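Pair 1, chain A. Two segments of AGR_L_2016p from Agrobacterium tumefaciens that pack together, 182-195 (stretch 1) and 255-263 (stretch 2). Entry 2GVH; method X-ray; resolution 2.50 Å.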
# COMPACT_ATOMS: atom_id res chain seq x y z
N ALA A 182 11.22 -9.10 -3.22
CA ALA A 182 12.41 -8.86 -3.97
C ALA A 182 12.29 -9.39 -5.38
O ALA A 182 12.83 -8.81 -6.34
CB ALA A 182 13.58 -9.48 -3.28
N ILE A 183 11.57 -10.51 -5.52
CA ILE A 183 11.42 -11.12 -6.82
C ILE A 183 10.60 -10.17 -7.66
O ILE A 183 10.93 -9.91 -8.82
CB ILE A 183 10.77 -12.50 -6.72
CG1 ILE A 183 11.80 -13.57 -6.35
CG2 ILE A 183 10.10 -12.96 -8.06
CD1 ILE A 183 11.13 -14.82 -5.80
N ALA A 184 9.56 -9.60 -7.06
CA ALA A 184 8.61 -8.77 -7.82
C ALA A 184 9.33 -7.52 -8.32
O ALA A 184 9.13 -7.09 -9.43
CB ALA A 184 7.41 -8.41 -6.98
N TYR A 185 10.23 -6.99 -7.53
CA TYR A 185 11.01 -5.87 -8.00
C TYR A 185 11.87 -6.30 -9.20
O TYR A 185 12.00 -5.57 -10.18
CB TYR A 185 11.82 -5.25 -6.87
CG TYR A 185 12.48 -3.95 -7.25
CD1 TYR A 185 11.74 -2.77 -7.39
CD2 TYR A 185 13.84 -3.90 -7.52
CE1 TYR A 185 12.34 -1.56 -7.78
CE2 TYR A 185 14.45 -2.71 -7.90
CZ TYR A 185 13.71 -1.55 -8.04
OH TYR A 185 14.39 -0.38 -8.42
N MSE A 186 12.36 -7.52 -9.18
CA MSE A 186 13.21 -7.94 -10.26
C MSE A 186 12.40 -8.05 -11.51
O MSE A 186 12.88 -7.74 -12.59
CB MSE A 186 13.89 -9.26 -9.94
CG MSE A 186 14.85 -9.17 -8.82
SE MSE A 186 15.37 -10.97 -8.27
CE MSE A 186 16.86 -11.25 -9.54
N THR A 187 11.19 -8.51 -11.36
CA THR A 187 10.28 -8.65 -12.46
C THR A 187 9.90 -7.30 -13.02
O THR A 187 9.99 -7.09 -14.22
CB THR A 187 9.00 -9.41 -12.01
OG1 THR A 187 9.40 -10.63 -11.40
CG2 THR A 187 8.15 -9.77 -13.21
N LYS A 188 9.46 -6.38 -12.18
CA LYS A 188 9.34 -4.96 -12.58
C LYS A 188 10.54 -4.54 -13.46
O LYS A 188 10.35 -4.10 -14.58
CB LYS A 188 9.23 -4.06 -11.37
CG LYS A 188 8.78 -2.67 -11.71
CD LYS A 188 8.85 -1.81 -10.51
CE LYS A 188 7.61 -0.96 -10.35
NZ LYS A 188 7.74 -0.25 -9.05
N ALA A 189 11.77 -4.71 -12.98
CA ALA A 189 12.92 -4.33 -13.82
C ALA A 189 12.96 -5.10 -15.15
O ALA A 189 13.28 -4.56 -16.18
CB ALA A 189 14.25 -4.46 -13.05
N ALA A 190 12.56 -6.37 -15.14
CA ALA A 190 12.52 -7.15 -16.38
C ALA A 190 11.44 -6.61 -17.33
O ALA A 190 11.62 -6.56 -18.55
CB ALA A 190 12.23 -8.58 -16.07
N PHE A 191 10.31 -6.19 -16.78
CA PHE A 191 9.29 -5.59 -17.60
C PHE A 191 9.79 -4.31 -18.24
O PHE A 191 9.59 -4.09 -19.41
CB PHE A 191 8.06 -5.29 -16.75
CG PHE A 191 7.03 -4.53 -17.49
CD1 PHE A 191 7.18 -3.16 -17.71
CD2 PHE A 191 5.94 -5.18 -18.02
CE1 PHE A 191 6.25 -2.45 -18.44
CE2 PHE A 191 5.00 -4.46 -18.74
CZ PHE A 191 5.15 -3.10 -18.95
N VAL A 192 10.48 -3.47 -17.47
CA VAL A 192 11.01 -2.22 -17.99
C VAL A 192 11.97 -2.47 -19.16
O VAL A 192 11.68 -2.05 -20.27
CB VAL A 192 11.70 -1.40 -16.86
CG1 VAL A 192 12.64 -0.27 -17.41
CG2 VAL A 192 10.67 -0.85 -15.88
N ALA A 193 13.07 -3.17 -18.93
CA ALA A 193 14.03 -3.52 -20.00
C ALA A 193 13.44 -4.18 -21.24
O ALA A 193 13.71 -3.74 -22.36
CB ALA A 193 15.15 -4.40 -19.46
N ALA A 194 12.66 -5.25 -21.07
CA ALA A 194 11.90 -5.85 -22.20
C ALA A 194 11.11 -4.84 -23.00
O ALA A 194 11.24 -4.75 -24.22
CB ALA A 194 10.92 -6.97 -21.72
N SER A 195 10.29 -4.08 -22.30
CA SER A 195 9.31 -3.20 -22.95
C SER A 195 10.00 -2.09 -23.67
O SER A 195 9.65 -1.75 -24.79
CB SER A 195 8.33 -2.64 -21.94
OG SER A 195 7.52 -1.68 -22.56
N THR A 255 22.53 -9.86 -4.24
CA THR A 255 21.53 -10.58 -3.47
C THR A 255 20.97 -11.74 -4.27
O THR A 255 20.78 -12.82 -3.72
CB THR A 255 20.39 -9.62 -3.08
OG1 THR A 255 20.85 -8.74 -2.05
CG2 THR A 255 19.17 -10.37 -2.58
N ALA A 256 20.71 -11.52 -5.55
CA ALA A 256 20.09 -12.52 -6.41
C ALA A 256 20.31 -12.21 -7.88
O ALA A 256 20.43 -11.05 -8.25
CB ALA A 256 18.57 -12.62 -6.13
N THR A 257 20.33 -13.24 -8.70
CA THR A 257 20.27 -13.10 -10.14
C THR A 257 19.08 -13.91 -10.66
O THR A 257 18.88 -15.04 -10.25
CB THR A 257 21.56 -13.61 -10.77
OG1 THR A 257 22.67 -12.89 -10.21
CG2 THR A 257 21.53 -13.44 -12.30
N GLY A 258 18.29 -13.32 -11.56
CA GLY A 258 17.13 -13.99 -12.11
C GLY A 258 17.10 -13.87 -13.61
O GLY A 258 17.66 -12.93 -14.19
N HIS A 259 16.46 -14.82 -14.25
CA HIS A 259 16.23 -14.74 -15.69
C HIS A 259 14.74 -14.87 -15.90
O HIS A 259 14.13 -15.86 -15.44
CB HIS A 259 16.99 -15.84 -16.42
CG HIS A 259 18.46 -15.76 -16.22
ND1 HIS A 259 19.32 -15.20 -17.15
CD2 HIS A 259 19.23 -16.12 -15.17
CE1 HIS A 259 20.55 -15.25 -16.69
NE2 HIS A 259 20.53 -15.80 -15.48
N PHE A 260 14.16 -13.88 -16.58
CA PHE A 260 12.74 -13.86 -16.89
C PHE A 260 12.48 -13.90 -18.39
O PHE A 260 13.22 -13.32 -19.20
CB PHE A 260 12.09 -12.62 -16.27
CG PHE A 260 12.39 -12.45 -14.81
CD1 PHE A 260 13.52 -11.74 -14.39
CD2 PHE A 260 11.53 -12.98 -13.84
CE1 PHE A 260 13.80 -11.58 -13.03
CE2 PHE A 260 11.79 -12.84 -12.46
CZ PHE A 260 12.96 -12.12 -12.07
N THR A 261 11.42 -14.60 -18.77
CA THR A 261 11.04 -14.58 -20.16
C THR A 261 9.84 -13.68 -20.31
O THR A 261 8.85 -13.84 -19.59
CB THR A 261 10.85 -15.99 -20.71
OG1 THR A 261 12.10 -16.66 -20.64
CG2 THR A 261 10.39 -15.98 -22.17
N MSE A 262 9.94 -12.71 -21.21
CA MSE A 262 8.88 -11.74 -21.45
C MSE A 262 8.32 -11.89 -22.85
O MSE A 262 9.04 -12.17 -23.77
CB MSE A 262 9.44 -10.32 -21.28
CG MSE A 262 9.97 -10.00 -19.86
SE MSE A 262 8.54 -9.78 -18.44
CE MSE A 262 7.45 -8.58 -19.08
N VAL A 263 7.02 -11.72 -23.03
CA VAL A 263 6.46 -11.85 -24.37
C VAL A 263 5.84 -10.53 -24.79
O VAL A 263 5.13 -9.91 -24.01
CB VAL A 263 5.44 -12.99 -24.43
CG1 VAL A 263 4.69 -12.98 -25.77
CG2 VAL A 263 6.14 -14.34 -24.24

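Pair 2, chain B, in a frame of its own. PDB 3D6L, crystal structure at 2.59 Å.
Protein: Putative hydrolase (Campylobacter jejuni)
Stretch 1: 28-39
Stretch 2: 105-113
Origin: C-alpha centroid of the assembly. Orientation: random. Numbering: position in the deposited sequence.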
# COMPACT_ATOMS: atom_id res chain seq x y z
N TRP B 28 5.39 -10.52 3.69
CA TRP B 28 6.21 -9.62 2.88
C TRP B 28 7.48 -10.34 2.41
O TRP B 28 7.86 -10.22 1.25
CB TRP B 28 6.55 -8.35 3.65
CG TRP B 28 7.43 -7.37 2.90
CD1 TRP B 28 7.02 -6.37 2.07
CD2 TRP B 28 8.87 -7.30 2.93
NE1 TRP B 28 8.11 -5.68 1.57
CE2 TRP B 28 9.25 -6.23 2.08
CE3 TRP B 28 9.87 -8.04 3.58
CZ2 TRP B 28 10.60 -5.88 1.87
CZ3 TRP B 28 11.20 -7.70 3.37
CH2 TRP B 28 11.55 -6.63 2.52
N ILE B 29 8.12 -11.11 3.31
CA ILE B 29 9.33 -11.85 2.93
C ILE B 29 9.02 -12.88 1.86
O ILE B 29 9.71 -12.97 0.83
CB ILE B 29 10.02 -12.57 4.11
CG1 ILE B 29 10.23 -11.62 5.29
CG2 ILE B 29 11.37 -13.11 3.66
CD1 ILE B 29 10.69 -12.33 6.56
N LEU B 30 7.98 -13.66 2.10
CA LEU B 30 7.51 -14.67 1.16
C LEU B 30 7.18 -14.11 -0.22
O LEU B 30 7.31 -14.82 -1.22
CB LEU B 30 6.30 -15.39 1.76
CG LEU B 30 6.52 -16.81 2.32
CD1 LEU B 30 7.95 -17.04 2.76
CD2 LEU B 30 5.58 -17.06 3.46
N SER B 31 6.75 -12.85 -0.27
CA SER B 31 6.51 -12.13 -1.53
C SER B 31 7.82 -11.93 -2.27
O SER B 31 7.91 -12.21 -3.48
CB SER B 31 5.86 -10.76 -1.28
OG SER B 31 4.66 -10.89 -0.54
N GLN B 32 8.83 -11.46 -1.55
CA GLN B 32 10.18 -11.31 -2.08
C GLN B 32 10.73 -12.64 -2.60
O GLN B 32 11.37 -12.69 -3.66
CB GLN B 32 11.13 -10.74 -1.03
CG GLN B 32 10.61 -9.52 -0.26
CD GLN B 32 9.84 -8.50 -1.12
OE1 GLN B 32 10.31 -8.07 -2.19
NE2 GLN B 32 8.66 -8.10 -0.64
N ILE B 33 10.47 -13.72 -1.86
CA ILE B 33 10.94 -15.06 -2.23
C ILE B 33 10.28 -15.51 -3.53
O ILE B 33 10.96 -15.96 -4.46
CB ILE B 33 10.71 -16.07 -1.09
CG1 ILE B 33 11.68 -15.78 0.06
CG2 ILE B 33 10.86 -17.51 -1.59
CD1 ILE B 33 11.33 -16.43 1.39
N ASP B 34 8.96 -15.37 -3.59
CA ASP B 34 8.20 -15.77 -4.77
C ASP B 34 8.69 -15.02 -6.01
O ASP B 34 8.91 -15.63 -7.06
CB ASP B 34 6.70 -15.56 -4.54
CG ASP B 34 5.85 -16.31 -5.56
OD1 ASP B 34 6.40 -17.13 -6.33
OD2 ASP B 34 4.62 -16.09 -5.60
N LEU B 35 8.88 -13.71 -5.88
CA LEU B 35 9.37 -12.89 -6.99
C LEU B 35 10.82 -13.17 -7.41
O LEU B 35 11.12 -13.22 -8.61
CB LEU B 35 9.19 -11.40 -6.67
CG LEU B 35 7.76 -10.86 -6.68
CD1 LEU B 35 7.75 -9.42 -6.16
CD2 LEU B 35 7.11 -10.96 -8.07
N ALA B 36 11.71 -13.35 -6.42
CA ALA B 36 13.13 -13.63 -6.67
C ALA B 36 13.32 -14.99 -7.34
O ALA B 36 14.14 -15.13 -8.24
CB ALA B 36 13.92 -13.56 -5.39
N GLY B 37 12.56 -15.99 -6.88
CA GLY B 37 12.58 -17.32 -7.49
C GLY B 37 12.15 -17.25 -8.95
O GLY B 37 12.75 -17.89 -9.81
N ALA B 38 11.11 -16.46 -9.21
CA ALA B 38 10.54 -16.33 -10.55
C ALA B 38 11.55 -15.78 -11.56
O ALA B 38 11.66 -16.29 -12.70
CB ALA B 38 9.29 -15.48 -10.52
N ILE B 39 12.30 -14.75 -11.15
CA ILE B 39 13.37 -14.18 -11.98
C ILE B 39 14.38 -15.26 -12.36
O ILE B 39 14.86 -15.28 -13.50
CB ILE B 39 14.10 -13.02 -11.26
CG1 ILE B 39 13.19 -11.80 -11.16
CG2 ILE B 39 15.41 -12.64 -11.99
CD1 ILE B 39 13.65 -10.79 -10.16
N VAL B 105 18.49 -15.19 6.82
CA VAL B 105 17.31 -14.83 7.56
C VAL B 105 16.11 -15.72 7.23
O VAL B 105 15.30 -16.02 8.12
CB VAL B 105 17.04 -13.31 7.39
CG1 VAL B 105 16.14 -13.01 6.21
CG2 VAL B 105 16.53 -12.72 8.68
N THR B 106 16.01 -16.16 5.98
CA THR B 106 14.97 -17.12 5.57
C THR B 106 15.37 -17.94 4.33
O THR B 106 16.29 -17.59 3.60
CB THR B 106 13.50 -16.49 5.49
OG1 THR B 106 12.82 -16.92 4.30
CG2 THR B 106 13.51 -14.99 5.53
N SER B 107 14.66 -19.04 4.12
CA SER B 107 15.02 -20.04 3.14
C SER B 107 13.77 -20.65 2.52
O SER B 107 12.76 -20.79 3.20
CB SER B 107 15.80 -21.13 3.85
OG SER B 107 16.26 -22.09 2.94
N ALA B 108 13.81 -21.01 1.24
CA ALA B 108 12.65 -21.65 0.61
C ALA B 108 12.99 -22.40 -0.67
O ALA B 108 13.95 -22.08 -1.36
CB ALA B 108 11.54 -20.62 0.34
N LEU B 109 12.17 -23.40 -0.97
CA LEU B 109 12.25 -24.16 -2.21
C LEU B 109 10.95 -23.92 -2.97
O LEU B 109 9.89 -24.41 -2.56
CB LEU B 109 12.38 -25.66 -1.91
CG LEU B 109 13.31 -26.57 -2.72
CD1 LEU B 109 12.86 -28.03 -2.52
CD2 LEU B 109 13.40 -26.20 -4.20
N VAL B 110 11.02 -23.19 -4.07
CA VAL B 110 9.83 -22.80 -4.83
C VAL B 110 9.82 -23.50 -6.18
O VAL B 110 10.87 -23.65 -6.80
CB VAL B 110 9.76 -21.25 -5.06
CG1 VAL B 110 8.34 -20.82 -5.38
CG2 VAL B 110 10.27 -20.47 -3.84
N THR B 111 8.64 -23.92 -6.64
CA THR B 111 8.52 -24.54 -7.96
C THR B 111 7.60 -23.74 -8.88
O THR B 111 6.53 -23.29 -8.48
CB THR B 111 8.08 -26.03 -7.87
OG1 THR B 111 8.89 -26.71 -6.90
CG2 THR B 111 8.25 -26.74 -9.22
N TYR B 112 8.05 -23.59 -10.12
CA TYR B 112 7.35 -22.81 -11.14
C TYR B 112 7.09 -23.71 -12.34
O TYR B 112 7.79 -24.70 -12.55
CB TYR B 112 8.21 -21.60 -11.56
CG TYR B 112 8.58 -20.71 -10.40
CD1 TYR B 112 9.74 -20.94 -9.66
CD2 TYR B 112 7.76 -19.64 -10.03
CE1 TYR B 112 10.08 -20.12 -8.57
CE2 TYR B 112 8.08 -18.82 -8.95
CZ TYR B 112 9.24 -19.06 -8.23
OH TYR B 112 9.54 -18.24 -7.16
N VAL B 113 6.06 -23.37 -13.11
CA VAL B 113 5.84 -24.02 -14.39
C VAL B 113 6.13 -23.00 -15.49
O VAL B 113 5.77 -21.83 -15.37
CB VAL B 113 4.41 -24.62 -14.50
CG1 VAL B 113 3.34 -23.53 -14.46
CG2 VAL B 113 4.26 -25.45 -15.77

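The sharpest difference lies where the strand meets the later turns of the helix: pair 2 has a hydrogen bond there, and pair 1 has none anywhere across its interface. In pair 2 the hydroxyl of B:Tyr112 donates to a helix carbonyl, with B:Tyr112 OH 2.7 Å from B:Asp34 O. The matching residue in pair 1, A:Met262, is a selenomethionine that makes apolar contacts instead: its CG lies 3.7 Å from A:Ala194 CB, and its CE 3.9 Å from A:Phe191 CD2.

These solutions sit on nearly the same backbone. A helix lies across a strand, their axes approaching to 9.1 Å in pair 1 and 9.0 Å in pair 2, with crossing angles of -47° and -55°; fourteen central residues superpose with an RMSD of 0.4 Å. In both strands alternate positions face the helix: A:Ala256, A:Gly258, A:Phe260 and A:Met262 match B:Thr106, B:Ala108, B:Val110 and B:Tyr112, although A:Gly258 contributes backbone alone.

The tyrosine solution depends on a helix residue without a side chain. B:Gly37 matches A:Ala190, and its CA is 3.2 Å from B:Tyr112 OH; an ideal CB there would stand 2.2 Å from that oxygen, a clash. Pair 1 has room for a methyl at this position, and A:Ala190 CB packs 3.8 Å from A:Phe260 CD1. One residue on, B:Ala38 lays its CA over a face of the B:Tyr112 ring, 4.1 Å from the centroid, in a CH-pi contact. Its counterpart A:Phe191 brings a ring to the selenomethionine methyl.

Bulk is also distributed differently along the strands. At A:Phe260 = B:Val110, pair 1 uses a large ring, which has A:Thr187 CA over one face and its CZ 3.7 Å from A:Met186 CB. Pair 2 uses a small branched side chain, with B:Val110 CG2 3.8 Å from B:Ile33 CG2.

Glycine appears in pair 1 too, but on the strand. A:Met186, another selenomethionine, extends its CE to 3.2 Å from A:Gly258 N, and an ideal CB on that glycine would be a tight 3.1 Å from the same methyl. The matching B:Ile33 is shorter and branched, and its CG2 meets a real methyl, B:Ala108 CB, at 3.7 Å. Further back, B:Ile29 CG2 reaches B:Thr106 CG2 at 3.4 Å, whereas the smaller pair A:Ala182 and A:Ala256 makes no such contact.

The rule is local compensation: each glycine lies where the opposing side chain comes close to its backbone, and the shared frame accommodates either arrangement.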